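PDB 1ODK: purine nucleoside phosphorylase from Thermus thermophilus, which probably catalyses the phosphorolysis of purine nucleosides, splitting the glycosidic bond with phosphate to give the free base and a ribose 1-phosphate. Local coordinates for residues B[97-103]-B[146-150]; B[198-202]-B[224-228]. All coordinates share one frame; numbering follows the deposited sequence.

Interaction 1: residues B[97-103]-B[146-150]; sequences DLAPGEL and YPHRV
Leu103 and His148 form a parallel beta bridge, their CA atoms 4.3 Å apart, where loop 97-102 runs into a strand. Two backbone bonds flank the bridge: Leu103 N donates to Pro147 O at 3.0 Å, and Arg149 N to Leu103 O at 2.8 Å. His148 CA brings a C-H to Leu103 O. The type II turn from Ala99 to Glu102, with a positive phi at Gly101, leads into this pairing. The turn is closed by Glu102 N donating to Ala99 O, and the Glu102 side chain adds a second tie. Its CG lies anti to the backbone N (chi1 -155°), and the extended chain carries Glu102 OE1 back to Ala99 N in a nearly straight bond of 3.1 Å. Glu102 OE2 meets the aliphatic part of Arg149, 3.1 Å from Arg149 CG; the guanidinium lies farther off and no salt bridge forms. A water joins OE2 to His148 O; another joins Gly101 O to Pro147 O. Leu98 CD2 packs on the same Arg149 CG, at 3.4 Å. Arg149 bends at chi2 and chi3. The Asp97 OD1 to Arg149 NH1 salt bridge is long, 3.7 Å, and rests on charge alone, its oxygen well out of the guanidinium plane. His148 ND1 donates a hydrogen bond to Tyr146 O, which fixes the turn of the imidazole. The Tyr146 hydroxyl is held by helix 214-233 through Glu226 and Arg222. Leu103 packs on Met224 of that helix and on Ile199 and Ala201 of strand 195-205, while His148 leans on helix 131-144. This adds strand 148-150 to the sheet beside 103-106.

Interaction 2: residues B[198-202]-B[224-228]; sequences AILAV and MVEVA
The side chains of Ile199 and Met224 lie alongside each other, pointing opposite ways, where segment 224-228 of helix 214-233 lies on segment 198-202 of strand 195-205. The two segment axes are 8.7 Å apart at their closest and nearly antiparallel, at 166°. No hydrogen bond crosses; the fit is one of shape. Ile199 is the main bump on the strand, its two branches dividing the helix surface between them. Ile199 CG2 meets Met224 CG at 3.8 Å and also touches Ala228 CB. Ile199 CD1, at the end of a chain whose CG1 is anti to the backbone N (chi1 180°), meets Val227 CG1 at 3.6 Å. In return Met224 reaches to the strand backbone. Met224 SD lies 3.5 Å from Ile199 O and 3.7 Å from Ala201 N, over the low surface left by the small Ala201 side chain. Ala201 CB is 4.1 Å from Met224 SD. With an alanine in place of Ile199, a gap is likely to open between Met224, Val227 and Ala228, and Met224 to lose the wall it lies against. A helix packed along a central strand in this way is characteristic of the layered alpha/beta fold of the phosphorylase superfamily.

Overall arrangement
Interactions 1 and 2 lie side by side on one sheet, with centres about 10 Å apart. Strand 195-205 joins them: it pairs antiparallel with 103-106, which in turn pairs with 148-150. Gly101 N lies 2.7 Å from Val202 O, a probable hydrogen bond that ties the turn of interaction 1 to the strand of interaction 2. The helix side is joined as well, by a probable hydrogen bond of 2.8 Å between Tyr146 OH and Glu226 OE2. A third touch is Leu103 CB on Leu200 O, at 3.7 Å. Interaction 2 is fully buried near the centre of the chain, whereas interaction 1 is partly buried and farther out. Both are structural packing within the phosphorylase superfamily fold.

Interaction 1: residues B[97-103]-B[146-150]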
# COMPACT_ATOMS: atom_id res chain seq x y z
N ASP B 97 7.76 16.72 26.76
CA ASP B 97 6.86 17.56 27.53
C ASP B 97 6.03 16.76 28.53
O ASP B 97 5.67 17.27 29.59
CB ASP B 97 5.93 18.34 26.59
CG ASP B 97 5.25 19.52 27.27
OD1 ASP B 97 4.52 20.26 26.58
OD2 ASP B 97 5.46 19.72 28.49
N LEU B 98 5.73 15.51 28.20
CA LEU B 98 4.95 14.65 29.09
C LEU B 98 5.83 13.97 30.13
O LEU B 98 6.88 13.41 29.81
CB LEU B 98 4.20 13.59 28.29
CG LEU B 98 2.92 14.02 27.56
CD1 LEU B 98 2.38 12.86 26.74
CD2 LEU B 98 1.89 14.48 28.58
N ALA B 99 5.39 14.03 31.38
CA ALA B 99 6.14 13.41 32.47
C ALA B 99 5.39 12.20 33.01
O ALA B 99 4.17 12.13 32.94
CB ALA B 99 6.36 14.42 33.58
N PRO B 100 6.13 11.21 33.55
CA PRO B 100 5.51 10.01 34.10
C PRO B 100 4.48 10.37 35.17
O PRO B 100 4.72 11.26 35.98
CB PRO B 100 6.70 9.24 34.66
CG PRO B 100 7.80 9.59 33.69
CD PRO B 100 7.60 11.08 33.53
N GLY B 101 3.34 9.69 35.16
CA GLY B 101 2.30 9.97 36.14
C GLY B 101 1.26 10.94 35.60
O GLY B 101 0.17 11.06 36.16
N GLU B 102 1.59 11.64 34.52
CA GLU B 102 0.66 12.58 33.93
C GLU B 102 -0.43 11.79 33.20
O GLU B 102 -0.19 10.68 32.73
CB GLU B 102 1.39 13.50 32.95
CG GLU B 102 0.71 14.85 32.74
CD GLU B 102 1.53 15.78 31.87
OE1 GLU B 102 2.77 15.66 31.87
OE2 GLU B 102 0.92 16.65 31.19
N LEU B 103 -1.63 12.36 33.11
CA LEU B 103 -2.72 11.67 32.45
C LEU B 103 -2.95 12.21 31.04
O LEU B 103 -2.64 13.36 30.74
CB LEU B 103 -4.02 11.82 33.25
CG LEU B 103 -3.97 11.37 34.72
CD1 LEU B 103 -5.36 11.51 35.32
CD2 LEU B 103 -3.48 9.92 34.82
N TYR B 146 -5.83 16.75 38.53
CA TYR B 146 -4.58 16.03 38.29
C TYR B 146 -3.96 16.47 36.97
O TYR B 146 -4.67 16.68 35.99
CB TYR B 146 -4.82 14.52 38.25
CG TYR B 146 -5.47 13.95 39.49
CD1 TYR B 146 -4.92 14.17 40.76
CD2 TYR B 146 -6.62 13.16 39.40
CE1 TYR B 146 -5.51 13.63 41.90
CE2 TYR B 146 -7.21 12.62 40.54
CZ TYR B 146 -6.65 12.86 41.79
OH TYR B 146 -7.23 12.32 42.91
N PRO B 147 -2.63 16.64 36.93
CA PRO B 147 -1.96 17.05 35.70
C PRO B 147 -2.35 16.14 34.54
O PRO B 147 -2.26 14.91 34.66
CB PRO B 147 -0.48 16.92 36.06
CG PRO B 147 -0.47 17.29 37.51
CD PRO B 147 -1.66 16.53 38.04
N HIS B 148 -2.79 16.73 33.44
CA HIS B 148 -3.21 15.93 32.29
C HIS B 148 -3.11 16.70 30.99
O HIS B 148 -2.97 17.92 30.98
CB HIS B 148 -4.66 15.49 32.47
CG HIS B 148 -5.64 16.62 32.44
ND1 HIS B 148 -5.73 17.55 33.46
CD2 HIS B 148 -6.54 17.00 31.51
CE1 HIS B 148 -6.64 18.45 33.15
NE2 HIS B 148 -7.15 18.14 31.97
N ARG B 149 -3.21 15.96 29.89
CA ARG B 149 -3.17 16.53 28.55
C ARG B 149 -4.32 15.91 27.77
O ARG B 149 -4.82 14.84 28.12
CB ARG B 149 -1.83 16.20 27.85
CG ARG B 149 -0.60 16.86 28.48
CD ARG B 149 -0.66 18.37 28.38
NE ARG B 149 -0.78 18.81 26.99
CZ ARG B 149 0.20 18.75 26.09
NH1 ARG B 149 1.39 18.28 26.43
NH2 ARG B 149 -0.03 19.14 24.84
N VAL B 150 -4.75 16.59 26.72
CA VAL B 150 -5.84 16.10 25.88
C VAL B 150 -5.35 16.09 24.44
O VAL B 150 -4.93 17.11 23.90
CB VAL B 150 -7.09 17.00 26.01
CG1 VAL B 150 -8.23 16.45 25.17
CG2 VAL B 150 -7.51 17.09 27.47
O HOH W 1 -1.56 13.18 37.03
O HOH W 2 -0.27 19.04 32.26

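Interaction 2: residues B[198-202]-B[224-228]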
# COMPACT_ATOMS: atom_id res chain seq x y z
N ALA B 198 -10.93 6.57 26.34
CA ALA B 198 -9.66 6.09 26.87
C ALA B 198 -8.91 7.19 27.60
O ALA B 198 -8.82 8.33 27.13
CB ALA B 198 -8.79 5.53 25.73
N ILE B 199 -8.39 6.84 28.77
CA ILE B 199 -7.58 7.76 29.54
C ILE B 199 -6.34 6.95 29.90
O ILE B 199 -6.43 5.77 30.22
CB ILE B 199 -8.31 8.26 30.80
CG1 ILE B 199 -7.40 9.22 31.57
CG2 ILE B 199 -8.76 7.09 31.65
CD1 ILE B 199 -8.09 9.95 32.70
N LEU B 200 -5.17 7.58 29.79
CA LEU B 200 -3.93 6.87 30.07
C LEU B 200 -3.05 7.61 31.06
O LEU B 200 -3.15 8.82 31.22
CB LEU B 200 -3.13 6.68 28.78
CG LEU B 200 -3.83 6.01 27.59
CD1 LEU B 200 -2.94 6.12 26.36
CD2 LEU B 200 -4.14 4.55 27.91
N ALA B 201 -2.18 6.86 31.71
CA ALA B 201 -1.22 7.42 32.65
C ALA B 201 0.15 7.15 32.02
O ALA B 201 0.45 6.01 31.65
CB ALA B 201 -1.32 6.72 34.00
N VAL B 202 0.96 8.19 31.86
CA VAL B 202 2.29 8.03 31.29
C VAL B 202 3.16 7.21 32.25
O VAL B 202 3.34 7.60 33.41
CB VAL B 202 2.96 9.39 31.03
CG1 VAL B 202 4.37 9.19 30.49
CG2 VAL B 202 2.13 10.20 30.06
N MET B 224 -6.07 8.07 37.26
CA MET B 224 -6.73 7.71 36.01
C MET B 224 -8.02 6.91 36.24
O MET B 224 -9.04 7.16 35.59
CB MET B 224 -5.73 6.93 35.14
CG MET B 224 -6.32 5.88 34.25
SD MET B 224 -4.98 5.10 33.34
CE MET B 224 -4.47 3.80 34.44
N VAL B 225 -7.98 5.96 37.17
CA VAL B 225 -9.15 5.14 37.47
C VAL B 225 -10.27 5.96 38.11
O VAL B 225 -11.44 5.80 37.78
CB VAL B 225 -8.77 3.97 38.41
CG1 VAL B 225 -10.02 3.20 38.84
CG2 VAL B 225 -7.80 3.03 37.70
N GLU B 226 -9.90 6.85 39.02
CA GLU B 226 -10.88 7.71 39.68
C GLU B 226 -11.58 8.57 38.63
O GLU B 226 -12.80 8.74 38.66
CB GLU B 226 -10.20 8.62 40.71
CG GLU B 226 -11.16 9.52 41.47
CD GLU B 226 -10.45 10.43 42.46
OE1 GLU B 226 -11.15 11.12 43.23
OE2 GLU B 226 -9.20 10.44 42.48
N VAL B 227 -10.81 9.11 37.69
CA VAL B 227 -11.39 9.94 36.63
C VAL B 227 -12.35 9.11 35.79
O VAL B 227 -13.47 9.53 35.50
CB VAL B 227 -10.29 10.54 35.71
CG1 VAL B 227 -10.93 11.16 34.48
CG2 VAL B 227 -9.50 11.59 36.47
N ALA B 228 -11.91 7.91 35.40
CA ALA B 228 -12.74 7.04 34.58
C ALA B 228 -14.04 6.62 35.27
O ALA B 228 -15.10 6.64 34.65
CB ALA B 228 -11.94 5.80 34.16